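Local coordinates for protein ECF RNA polymerase sigma factor SigK (Mycobacterium tuberculosis, PDB 4NQW) that serves as an alternative sigma factor of the extracytoplasmic-function subfamily, probably directing RNA polymerase to specific promoters once freed from its anti-sigma factor, at residues K51-G56 with S92-L97; S68-Q73 with V106-C111; Y76-R81 with H102-D107. All blocks are in the same frame, centred on the assembly; numbering follows the deposited sequence.

Overall arrangement
The three contacts all lie within sigma-70 domain 2, the helical unit that in this family recognises and melts the -10 promoter element. Helix 93-111 takes part in each: its start meets helix 42-62 in interaction 1, and its later turns meet helix 65-82 in interactions 3 and 2. Centres of interactions 1 and 3 are about 10 Å apart, those of 2 and 3 about 8 Å, and those of 1 and 2 about 14 Å. Along the chain, interactions 2 and 3 end on overlapping segments, sharing Val106 and Asp107, while those of interaction 1 alternate with theirs. Val54 and Leu97 also pack on Tyr76, so the three helices close into one compact bundle with charged contacts toward its surface.

Interaction 1: K51-G56 with S92-L97; sequences KSRVYG and SALAWL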
loop_
_atom_site.group_PDB
_atom_site.type_symbol
_atom_site.label_atom_id
_atom_site.label_comp_id
_atom_site.label_asym_id
_atom_site.label_seq_id
_atom_site.Cartn_x
_atom_site.Cartn_y
_atom_site.Cartn_z
ATOM N N LYS A 51 8.070 -11.517 1.610
ATOM C CA LYS A 51 8.067 -11.740 0.155
ATOM C C LYS A 51 6.734 -12.209 -0.438
ATOM O O LYS A 51 6.351 -11.761 -1.519
ATOM C CB LYS A 51 9.189 -12.705 -0.259
ATOM C CG LYS A 51 9.092 -14.112 0.317
ATOM C CD LYS A 51 10.333 -14.919 -0.032
ATOM C CE LYS A 51 10.480 -16.158 0.834
ATOM N NZ LYS A 51 9.456 -17.187 0.517
ATOM N N SER A 52 6.037 -13.103 0.259
ATOM C CA SER A 52 4.770 -13.638 -0.248
ATOM C C SER A 52 3.667 -12.571 -0.295
ATOM O O SER A 52 2.808 -12.594 -1.181
ATOM C CB SER A 52 4.309 -14.840 0.585
ATOM O OG SER A 52 3.968 -14.452 1.904
ATOM N N ARG A 53 3.698 -11.641 0.653
ATOM C CA ARG A 53 2.725 -10.551 0.686
ATOM C C ARG A 53 3.030 -9.477 -0.363
ATOM O O ARG A 53 2.108 -8.938 -0.980
ATOM C CB ARG A 53 2.638 -9.942 2.088
ATOM C CG ARG A 53 1.874 -10.817 3.074
ATOM C CD ARG A 53 1.603 -10.124 4.403
ATOM N NE ARG A 53 2.422 -10.649 5.496
ATOM C CZ ARG A 53 3.676 -10.282 5.763
ATOM N NH1 ARG A 53 4.299 -9.379 5.015
ATOM N NH2 ARG A 53 4.318 -10.831 6.788
ATOM N N VAL A 54 4.309 -9.168 -0.578
ATOM C CA VAL A 54 4.683 -8.196 -1.612
ATOM C C VAL A 54 4.437 -8.772 -3.007
ATOM O O VAL A 54 3.768 -8.149 -3.834
ATOM C CB VAL A 54 6.154 -7.752 -1.497
ATOM C CG1 VAL A 54 6.540 -6.878 -2.685
ATOM C CG2 VAL A 54 6.379 -7.000 -0.195
ATOM N N TYR A 55 4.981 -9.959 -3.258
ATOM C CA TYR A 55 4.842 -10.611 -4.564
ATOM C C TYR A 55 3.377 -10.862 -4.919
ATOM O O TYR A 55 2.968 -10.658 -6.062
ATOM C CB TYR A 55 5.613 -11.930 -4.588
ATOM C CG TYR A 55 5.577 -12.632 -5.923
ATOM C CD1 TYR A 55 6.274 -12.123 -7.015
ATOM C CD2 TYR A 55 4.857 -13.812 -6.093
ATOM C CE1 TYR A 55 6.250 -12.767 -8.241
ATOM C CE2 TYR A 55 4.827 -14.460 -7.314
ATOM C CZ TYR A 55 5.525 -13.934 -8.382
ATOM O OH TYR A 55 5.499 -14.574 -9.594
ATOM N N GLY A 56 2.601 -11.300 -3.930
ATOM C CA GLY A 56 1.172 -11.541 -4.110
ATOM C C GLY A 56 0.381 -10.292 -4.452
ATOM O O GLY A 56 -0.545 -10.342 -5.264
ATOM N N SER A 92 4.336 1.347 10.644
ATOM C CA SER A 92 5.014 0.054 10.717
ATOM C C SER A 92 5.909 -0.180 9.503
ATOM O O SER A 92 5.682 0.390 8.433
ATOM C CB SER A 92 3.994 -1.081 10.819
ATOM O OG SER A 92 3.225 -1.175 9.633
ATOM N N ALA A 93 6.922 -1.021 9.682
ATOM C CA ALA A 93 7.797 -1.433 8.584
ATOM C C ALA A 93 6.988 -2.112 7.487
ATOM O O ALA A 93 7.241 -1.908 6.299
ATOM C CB ALA A 93 8.879 -2.372 9.095
ATOM N N LEU A 94 6.010 -2.913 7.901
ATOM C CA LEU A 94 5.151 -3.643 6.974
ATOM C C LEU A 94 4.383 -2.671 6.076
ATOM O O LEU A 94 4.358 -2.830 4.856
ATOM C CB LEU A 94 4.160 -4.531 7.745
ATOM C CG LEU A 94 3.893 -5.966 7.263
ATOM C CD1 LEU A 94 2.411 -6.291 7.401
ATOM C CD2 LEU A 94 4.345 -6.210 5.833
ATOM N N ALA A 95 3.764 -1.668 6.695
ATOM C CA ALA A 95 3.013 -0.641 5.972
ATOM C C ALA A 95 3.912 0.165 5.037
ATOM O O ALA A 95 3.522 0.486 3.915
ATOM C CB ALA A 95 2.311 0.287 6.954
ATOM N N TRP A 96 5.111 0.489 5.511
ATOM C CA TRP A 96 6.111 1.204 4.717
ATOM C C TRP A 96 6.474 0.415 3.457
ATOM O O TRP A 96 6.584 0.983 2.370
ATOM C CB TRP A 96 7.353 1.443 5.580
ATOM C CG TRP A 96 8.423 2.295 4.972
ATOM C CD1 TRP A 96 8.468 3.659 4.942
ATOM C CD2 TRP A 96 9.631 1.840 4.351
ATOM N NE1 TRP A 96 9.621 4.079 4.323
ATOM C CE2 TRP A 96 10.353 2.983 3.950
ATOM C CE3 TRP A 96 10.166 0.576 4.082
ATOM C CZ2 TRP A 96 11.583 2.901 3.298
ATOM C CZ3 TRP A 96 11.392 0.495 3.434
ATOM C CH2 TRP A 96 12.087 1.652 3.052
ATOM N N LEU A 97 6.637 -0.899 3.612
ATOM C CA LEU A 97 6.988 -1.789 2.503
ATOM C C LEU A 97 5.827 -1.992 1.527
ATOM O O LEU A 97 5.999 -1.850 0.316
ATOM C CB LEU A 97 7.452 -3.146 3.045
ATOM C CG LEU A 97 7.723 -4.272 2.041
ATOM C CD1 LEU A 97 8.927 -3.951 1.175
ATOM C CD2 LEU A 97 7.931 -5.589 2.774
#
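Arg53 and Val54 of helix 42-62 face Leu94 and Leu97 near the start of helix 93-111, with CA atoms 9.7 Å apart for Arg53 and Leu94 and 8.0 Å for Val54 and Leu97. This is a helix-helix contact in the bundle of sigma-70 domain 2, made by side chains alone. The inner pair is aliphatic: Val54 CG2 lies 3.6 Å from Leu97 CD2, and the two side chains cross at about a right angle. With CG anti to the backbone N (chi1 174°), Leu97 directs CD2 at Val54; it also touches Phe46 and Thr50. Branched residues without polar groups suit this buried spot, where helix 65-82 closes over the pair through Tyr76 and Val79.

Arg53 occupies the partly exposed flank. Its chain bends at chi3 (-108°) and brings the guanidinium against Leu94, whose CG sits over one face; NH1 of Arg53 comes within 3.3 Å of Leu94 CD2. Arginine fits here because its flat guanidinium can lie by its face against an aliphatic side chain; a polar side chain of another protein chain also packs on it.

The second helix starts with a classic N-cap. Serine suits the position: Ser92 OG, also hydrogen-bonded to an acidic side chain of another protein chain, accepts from Ala95 N at 3.0 Å, with an N-H...O angle of 158°.

Interaction 2: S68-Q73 with V106-C111; sequences SEETTQ and VDRVRC. With CD (cadmium ion), chain C; CD (cadmium ion), chain L; CD (cadmium ion), chain E; CD (cadmium ion), chain D.
Thr71 and Arg108 are the residues of 68-73 and 106-111 whose CA atoms come nearest, 8.5 Å apart. This helix-helix contact in sigma-70 domain 2 includes the motif Glu70 to Gln73, assigned to interaction with the polymerase core subunit RpoC.

Hydrogen bonding between the helices is slight. Arg108 NE gives a weak, bent bond to Thr71 OG1 at 3.4 Å, the two side chains sliding past each other in opposite directions. The stronger polar partner of that hydroxyl is Tyr67 O, one turn back on its own helix. A threonine fits this buried place by satisfying its hydroxyl locally while its side chain packs on Leu62.

The electrostatic part is a long salt bridge, with Glu70 OE1 4.0 Å from Arg108 NH2. The oxygen lies at the edge of the guanidinium, near its plane, and the two flat groups are only 26° apart. Bends at chi2 (74°) and chi3 steer the Arg108 guanidinium round to Thr71 and Glu70, its chain also resting on Leu62, Tyr67 and Glu74.

Metal binding lies to the outer sides of the contact. Asp107 splits its carboxylate between two cadmium ions, OD1 binding one at 2.4 Å and OD2 another that is shared with an acidic side chain of another protein chain. Cys111 SG, a soft donor suited to cadmium, binds a further ion, although the modelled length is doubtfully short. Glu69 holds a fourth through both oxygens.

Within helix 65-82, Ser68 O accepts twice, from Thr72 N at 3.0 Å and from Thr72 OG1 at 2.7 Å, the donors arriving from opposite faces of the carbonyl plane.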
loop_
_atom_site.group_PDB
_atom_site.type_symbol
_atom_site.label_atom_id
_atom_site.label_comp_id
_atom_site.label_asym_id
_atom_site.label_seq_id
_atom_site.Cartn_x
_atom_site.Cartn_y
_atom_site.Cartn_z
ATOM N N SER A 68 5.844 -8.944 -12.668
ATOM C CA SER A 68 5.668 -9.017 -11.212
ATOM C C SER A 68 6.977 -9.359 -10.495
ATOM O O SER A 68 7.250 -8.841 -9.411
ATOM C CB SER A 68 4.586 -10.032 -10.833
ATOM O OG SER A 68 3.304 -9.577 -11.224
ATOM N N GLU A 69 7.773 -10.232 -11.107
ATOM C CA GLU A 69 9.101 -10.556 -10.594
ATOM C C GLU A 69 10.018 -9.334 -10.640
ATOM O O GLU A 69 10.659 -8.994 -9.647
ATOM C CB GLU A 69 9.721 -11.711 -11.388
ATOM C CG GLU A 69 9.054 -13.055 -11.136
ATOM C CD GLU A 69 9.598 -14.174 -12.014
ATOM O OE1 GLU A 69 10.577 -13.951 -12.761
ATOM O OE2 GLU A 69 9.043 -15.292 -11.959
ATOM N N GLU A 70 10.066 -8.669 -11.790
ATOM C CA GLU A 70 10.919 -7.488 -11.959
ATOM C C GLU A 70 10.516 -6.337 -11.036
ATOM O O GLU A 70 11.374 -5.662 -10.470
ATOM C CB GLU A 70 10.910 -7.021 -13.413
ATOM C CG GLU A 70 11.567 -8.008 -14.364
ATOM C CD GLU A 70 11.659 -7.496 -15.788
ATOM O OE1 GLU A 70 11.146 -6.393 -16.074
ATOM O OE2 GLU A 70 12.252 -8.205 -16.625
ATOM N N THR A 71 9.212 -6.118 -10.891
ATOM C CA THR A 71 8.696 -5.082 -9.998
ATOM C C THR A 71 9.056 -5.384 -8.542
ATOM O O THR A 71 9.450 -4.485 -7.802
ATOM C CB THR A 71 7.170 -4.939 -10.135
ATOM O OG1 THR A 71 6.833 -4.711 -11.508
ATOM C CG2 THR A 71 6.642 -3.787 -9.285
ATOM N N THR A 72 8.928 -6.648 -8.141
ATOM C CA THR A 72 9.286 -7.072 -6.784
ATOM C C THR A 72 10.766 -6.811 -6.483
ATOM O O THR A 72 11.105 -6.394 -5.377
ATOM C CB THR A 72 8.937 -8.557 -6.544
ATOM O OG1 THR A 72 7.524 -8.746 -6.698
ATOM C CG2 THR A 72 9.339 -9.001 -5.142
ATOM N N GLN A 73 11.634 -7.046 -7.467
ATOM C CA GLN A 73 13.060 -6.727 -7.342
ATOM C C GLN A 73 13.283 -5.239 -7.119
ATOM O O GLN A 73 14.049 -4.846 -6.240
ATOM C CB GLN A 73 13.830 -7.137 -8.597
ATOM C CG GLN A 73 14.069 -8.623 -8.743
ATOM C CD GLN A 73 14.905 -8.937 -9.969
ATOM O OE1 GLN A 73 14.558 -8.549 -11.085
ATOM N NE2 GLN A 73 16.015 -9.632 -9.768
ATOM N N VAL A 106 0.916 -0.045 -9.077
ATOM C CA VAL A 106 -0.134 0.807 -9.640
ATOM C C VAL A 106 0.443 1.732 -10.711
ATOM O O VAL A 106 -0.145 1.898 -11.780
ATOM C CB VAL A 106 -0.846 1.626 -8.534
ATOM C CG1 VAL A 106 -1.553 2.851 -9.104
ATOM C CG2 VAL A 106 -1.831 0.739 -7.781
ATOM N N ASP A 107 1.593 2.327 -10.414
ATOM C CA ASP A 107 2.317 3.138 -11.390
ATOM C C ASP A 107 2.569 2.363 -12.688
ATOM O O ASP A 107 2.390 2.899 -13.784
ATOM C CB ASP A 107 3.643 3.616 -10.793
ATOM C CG ASP A 107 4.577 4.190 -11.833
ATOM O OD1 ASP A 107 5.315 3.408 -12.472
ATOM O OD2 ASP A 107 4.580 5.426 -12.004
ATOM N N ARG A 108 2.986 1.107 -12.549
ATOM C CA ARG A 108 3.243 0.222 -13.691
ATOM C C ARG A 108 2.021 0.113 -14.606
ATOM O O ARG A 108 2.151 0.125 -15.829
ATOM C CB ARG A 108 3.628 -1.178 -13.200
ATOM C CG ARG A 108 4.758 -1.839 -13.971
ATOM C CD ARG A 108 6.102 -1.209 -13.637
ATOM N NE ARG A 108 7.197 -2.178 -13.671
ATOM C CZ ARG A 108 7.718 -2.709 -14.776
ATOM N NH1 ARG A 108 7.249 -2.389 -15.980
ATOM N NH2 ARG A 108 8.716 -3.582 -14.674
ATOM N N VAL A 109 0.841 0.003 -13.999
ATOM C CA VAL A 109 -0.422 -0.090 -14.738
ATOM C C VAL A 109 -0.784 1.234 -15.416
ATOM O O VAL A 109 -1.218 1.242 -16.566
ATOM C CB VAL A 109 -1.580 -0.536 -13.810
ATOM C CG1 VAL A 109 -2.932 -0.408 -14.508
ATOM C CG2 VAL A 109 -1.358 -1.967 -13.340
ATOM N N ARG A 110 -0.611 2.345 -14.701
ATOM C CA ARG A 110 -0.976 3.665 -15.225
ATOM C C ARG A 110 0.018 4.176 -16.259
ATOM O O ARG A 110 -0.372 4.505 -17.381
ATOM C CB ARG A 110 -1.094 4.686 -14.097
ATOM C CG ARG A 110 -2.313 4.495 -13.219
ATOM C CD ARG A 110 -2.365 5.564 -12.147
ATOM N NE ARG A 110 -3.259 5.195 -11.055
ATOM C CZ ARG A 110 -3.287 5.790 -9.866
ATOM N NH1 ARG A 110 -2.465 6.800 -9.590
ATOM N NH2 ARG A 110 -4.141 5.370 -8.943
ATOM N N CYS A 111 1.293 4.255 -15.878
ATOM C CA CYS A 111 2.333 4.746 -16.789
ATOM C C CYS A 111 2.356 3.941 -18.093
ATOM O O CYS A 111 2.578 4.500 -19.168
ATOM C CB CYS A 111 3.720 4.749 -16.126
ATOM S SG CYS A 111 4.017 6.132 -14.988
HETATM CD CD CD C . 6.340 4.459 -14.423
HETATM CD CD CD L . 3.247 7.327 -11.345
HETATM CD CD CD E . 10.673 -16.724 -13.043
HETATM CD CD CD D . 4.910 7.503 -16.486
HETATM O O HOH W 1 6.366 1.935 -15.446
HETATM O O HOH W 2 8.504 -17.945 -13.563
HETATM O O HOH W 3 10.509 -19.187 -11.994
#

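Interaction 3: Y76-R81 with H102-D107; sequences YLEVWR and HRRAVD. With CD (cadmium ion), chain F; CD (cadmium ion), chain L; CD (cadmium ion), chain C.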
loop_
_atom_site.group_PDB
_atom_site.type_symbol
_atom_site.label_atom_id
_atom_site.label_comp_id
_atom_site.label_asym_id
_atom_site.label_seq_id
_atom_site.Cartn_x
_atom_site.Cartn_y
_atom_site.Cartn_z
ATOM N N TYR A 76 12.346 -4.252 -3.467
ATOM C CA TYR A 76 13.350 -4.592 -2.453
ATOM C C TYR A 76 14.692 -3.885 -2.665
ATOM O O TYR A 76 15.457 -3.722 -1.712
ATOM C CB TYR A 76 13.528 -6.109 -2.342
ATOM C CG TYR A 76 12.366 -6.759 -1.630
ATOM C CD1 TYR A 76 11.383 -7.447 -2.335
ATOM C CD2 TYR A 76 12.232 -6.654 -0.252
ATOM C CE1 TYR A 76 10.308 -8.027 -1.681
ATOM C CE2 TYR A 76 11.161 -7.227 0.410
ATOM C CZ TYR A 76 10.203 -7.913 -0.308
ATOM O OH TYR A 76 9.143 -8.488 0.351
ATOM N N LEU A 77 14.972 -3.453 -3.894
ATOM C CA LEU A 77 16.122 -2.576 -4.139
ATOM C C LEU A 77 15.868 -1.216 -3.482
ATOM O O LEU A 77 16.763 -0.660 -2.855
ATOM C CB LEU A 77 16.402 -2.419 -5.643
ATOM C CG LEU A 77 17.729 -1.790 -6.116
ATOM C CD1 LEU A 77 17.794 -0.286 -5.867
ATOM C CD2 LEU A 77 18.944 -2.478 -5.507
ATOM N N GLU A 78 14.647 -0.693 -3.610
ATOM C CA GLU A 78 14.287 0.562 -2.934
ATOM C C GLU A 78 14.291 0.407 -1.413
ATOM O O GLU A 78 14.694 1.328 -0.704
ATOM C CB GLU A 78 12.928 1.106 -3.399
ATOM C CG GLU A 78 12.577 2.446 -2.750
ATOM C CD GLU A 78 11.310 3.091 -3.281
ATOM O OE1 GLU A 78 10.908 4.135 -2.726
ATOM O OE2 GLU A 78 10.711 2.573 -4.245
ATOM N N VAL A 79 13.841 -0.743 -0.914
ATOM C CA VAL A 79 13.907 -1.028 0.522
ATOM C C VAL A 79 15.346 -0.842 0.986
ATOM O O VAL A 79 15.617 -0.071 1.901
ATOM C CB VAL A 79 13.453 -2.467 0.867
ATOM C CG1 VAL A 79 13.730 -2.791 2.331
ATOM C CG2 VAL A 79 11.973 -2.652 0.573
ATOM N N TRP A 80 16.259 -1.546 0.324
ATOM C CA TRP A 80 17.686 -1.484 0.635
ATOM C C TRP A 80 18.249 -0.064 0.614
ATOM O O TRP A 80 18.955 0.343 1.538
ATOM C CB TRP A 80 18.459 -2.340 -0.366
ATOM C CG TRP A 80 19.930 -2.368 -0.134
ATOM C CD1 TRP A 80 20.881 -1.636 -0.783
ATOM C CD2 TRP A 80 20.621 -3.179 0.813
ATOM N NE1 TRP A 80 22.127 -1.943 -0.296
ATOM C CE2 TRP A 80 21.996 -2.890 0.686
ATOM C CE3 TRP A 80 20.213 -4.127 1.759
ATOM C CZ2 TRP A 80 22.963 -3.510 1.473
ATOM C CZ3 TRP A 80 21.171 -4.744 2.536
ATOM C CH2 TRP A 80 22.531 -4.437 2.385
ATOM N N ARG A 81 17.933 0.684 -0.438
ATOM C CA ARG A 81 18.544 1.993 -0.653
ATOM C C ARG A 81 17.931 3.073 0.242
ATOM O O ARG A 81 18.659 3.879 0.826
ATOM C CB ARG A 81 18.448 2.400 -2.129
ATOM C CG ARG A 81 19.698 3.096 -2.641
ATOM C CD ARG A 81 19.634 3.356 -4.135
ATOM N NE ARG A 81 20.958 3.333 -4.757
ATOM C CZ ARG A 81 21.571 2.241 -5.219
ATOM N NH1 ARG A 81 20.997 1.041 -5.144
ATOM N NH2 ARG A 81 22.778 2.349 -5.764
ATOM N N HIS A 102 2.783 -1.175 -3.528
ATOM C CA HIS A 102 1.532 -0.840 -4.191
ATOM C C HIS A 102 1.693 0.357 -5.118
ATOM O O HIS A 102 1.183 0.360 -6.240
ATOM C CB HIS A 102 0.457 -0.520 -3.162
ATOM C CG HIS A 102 -0.891 -0.308 -3.765
ATOM N ND1 HIS A 102 -1.710 -1.353 -4.122
ATOM C CD2 HIS A 102 -1.551 0.823 -4.104
ATOM C CE1 HIS A 102 -2.822 -0.875 -4.646
ATOM N NE2 HIS A 102 -2.753 0.443 -4.646
ATOM N N ARG A 103 2.390 1.378 -4.633
ATOM C CA ARG A 103 2.649 2.577 -5.420
ATOM C C ARG A 103 3.377 2.222 -6.715
ATOM O O ARG A 103 3.065 2.770 -7.773
ATOM C CB ARG A 103 3.475 3.575 -4.606
ATOM C CG ARG A 103 3.833 4.857 -5.345
ATOM C CD ARG A 103 4.877 5.654 -4.585
ATOM N NE ARG A 103 5.416 6.752 -5.389
ATOM C CZ ARG A 103 5.094 8.037 -5.251
ATOM N NH1 ARG A 103 4.231 8.434 -4.323
ATOM N NH2 ARG A 103 5.652 8.943 -6.045
ATOM N N ARG A 104 4.333 1.299 -6.624
ATOM C CA ARG A 104 5.136 0.895 -7.776
ATOM C C ARG A 104 4.327 0.062 -8.770
ATOM O O ARG A 104 4.425 0.268 -9.978
ATOM C CB ARG A 104 6.375 0.118 -7.317
ATOM C CG ARG A 104 7.450 -0.027 -8.383
ATOM C CD ARG A 104 8.744 -0.555 -7.788
ATOM N NE ARG A 104 9.478 0.470 -7.043
ATOM C CZ ARG A 104 10.451 1.235 -7.540
ATOM N NH1 ARG A 104 10.840 1.123 -8.805
ATOM N NH2 ARG A 104 11.045 2.130 -6.760
ATOM N N ALA A 105 3.530 -0.874 -8.257
ATOM C CA ALA A 105 2.682 -1.720 -9.100
ATOM C C ALA A 105 1.598 -0.915 -9.819
ATOM O O ALA A 105 1.384 -1.086 -11.022
ATOM C CB ALA A 105 2.047 -2.822 -8.270
ATOM N N VAL A 106 0.916 -0.045 -9.077
ATOM C CA VAL A 106 -0.134 0.807 -9.640
ATOM C C VAL A 106 0.443 1.732 -10.711
ATOM O O VAL A 106 -0.145 1.898 -11.780
ATOM C CB VAL A 106 -0.846 1.626 -8.534
ATOM C CG1 VAL A 106 -1.553 2.851 -9.104
ATOM C CG2 VAL A 106 -1.831 0.739 -7.781
ATOM N N ASP A 107 1.593 2.327 -10.414
ATOM C CA ASP A 107 2.317 3.138 -11.390
ATOM C C ASP A 107 2.569 2.363 -12.688
ATOM O O ASP A 107 2.390 2.899 -13.784
ATOM C CB ASP A 107 3.643 3.616 -10.793
ATOM C CG ASP A 107 4.577 4.190 -11.833
ATOM O OD1 ASP A 107 5.315 3.408 -12.472
ATOM O OD2 ASP A 107 4.580 5.426 -12.004
HETATM CD CD CD F . 9.168 4.838 -4.486
HETATM CD CD CD L . 3.247 7.327 -11.345
HETATM CD CD CD C . 6.340 4.459 -14.423
HETATM O O HOH W 4 8.820 0.467 -3.663
HETATM O O HOH W 1 6.366 1.935 -15.446
HETATM O O HOH W 5 10.362 7.051 -5.594
#
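A single carboxylate oxygen, Glu78 OE2, is shared between an arginine and a metal: Arg104 NH2 donates to it at 2.6 Å in a salt bridge, while a cadmium ion binds OE2 at 2.8 Å. The same cadmium is also bound by Glu78 OE1 at 2.6 Å, so the carboxylate chelates it with both oxygens, and one water is also bound to the ion. The pair joins helix 65-82 to helix 93-111 on the surface of sigma-70 domain 2, where the CA atoms of Glu78 and Arg104 are 10.4 Å apart and long side chains are needed to meet.

Geometrically, the bond is nearly straight at the donor, and OE2 lies in the guanidinium plane, at its edge. At the acceptor the approach is different: NH2 comes from above the carboxylate, 37° out of its plane, and the two flat groups stand 80° apart. Glu78 reaches across with an extended chain, whereas Arg104 turns at chi3 (-76°) to aim its NH2 at the acid.

Water 4 lies beside this bridge, in the plane of the guanidinium. It donates to Glu78 OE2 at 2.9 Å and accepts a weak, long bond from Arg104 NE. On another corner, Arg104 NH1 forms a salt bridge with Glu74, one turn before Glu78, and the aliphatic part of the arginine packs on Thr71 and Ile75.

Arginine suits this place because its several N-H groups can serve two acids and a water at once, which should fix the rotation of the guanidinium. With a positive charge on both of these partners of Glu78 OE2, cadmium and arginine together probably favour the ionised carboxylate.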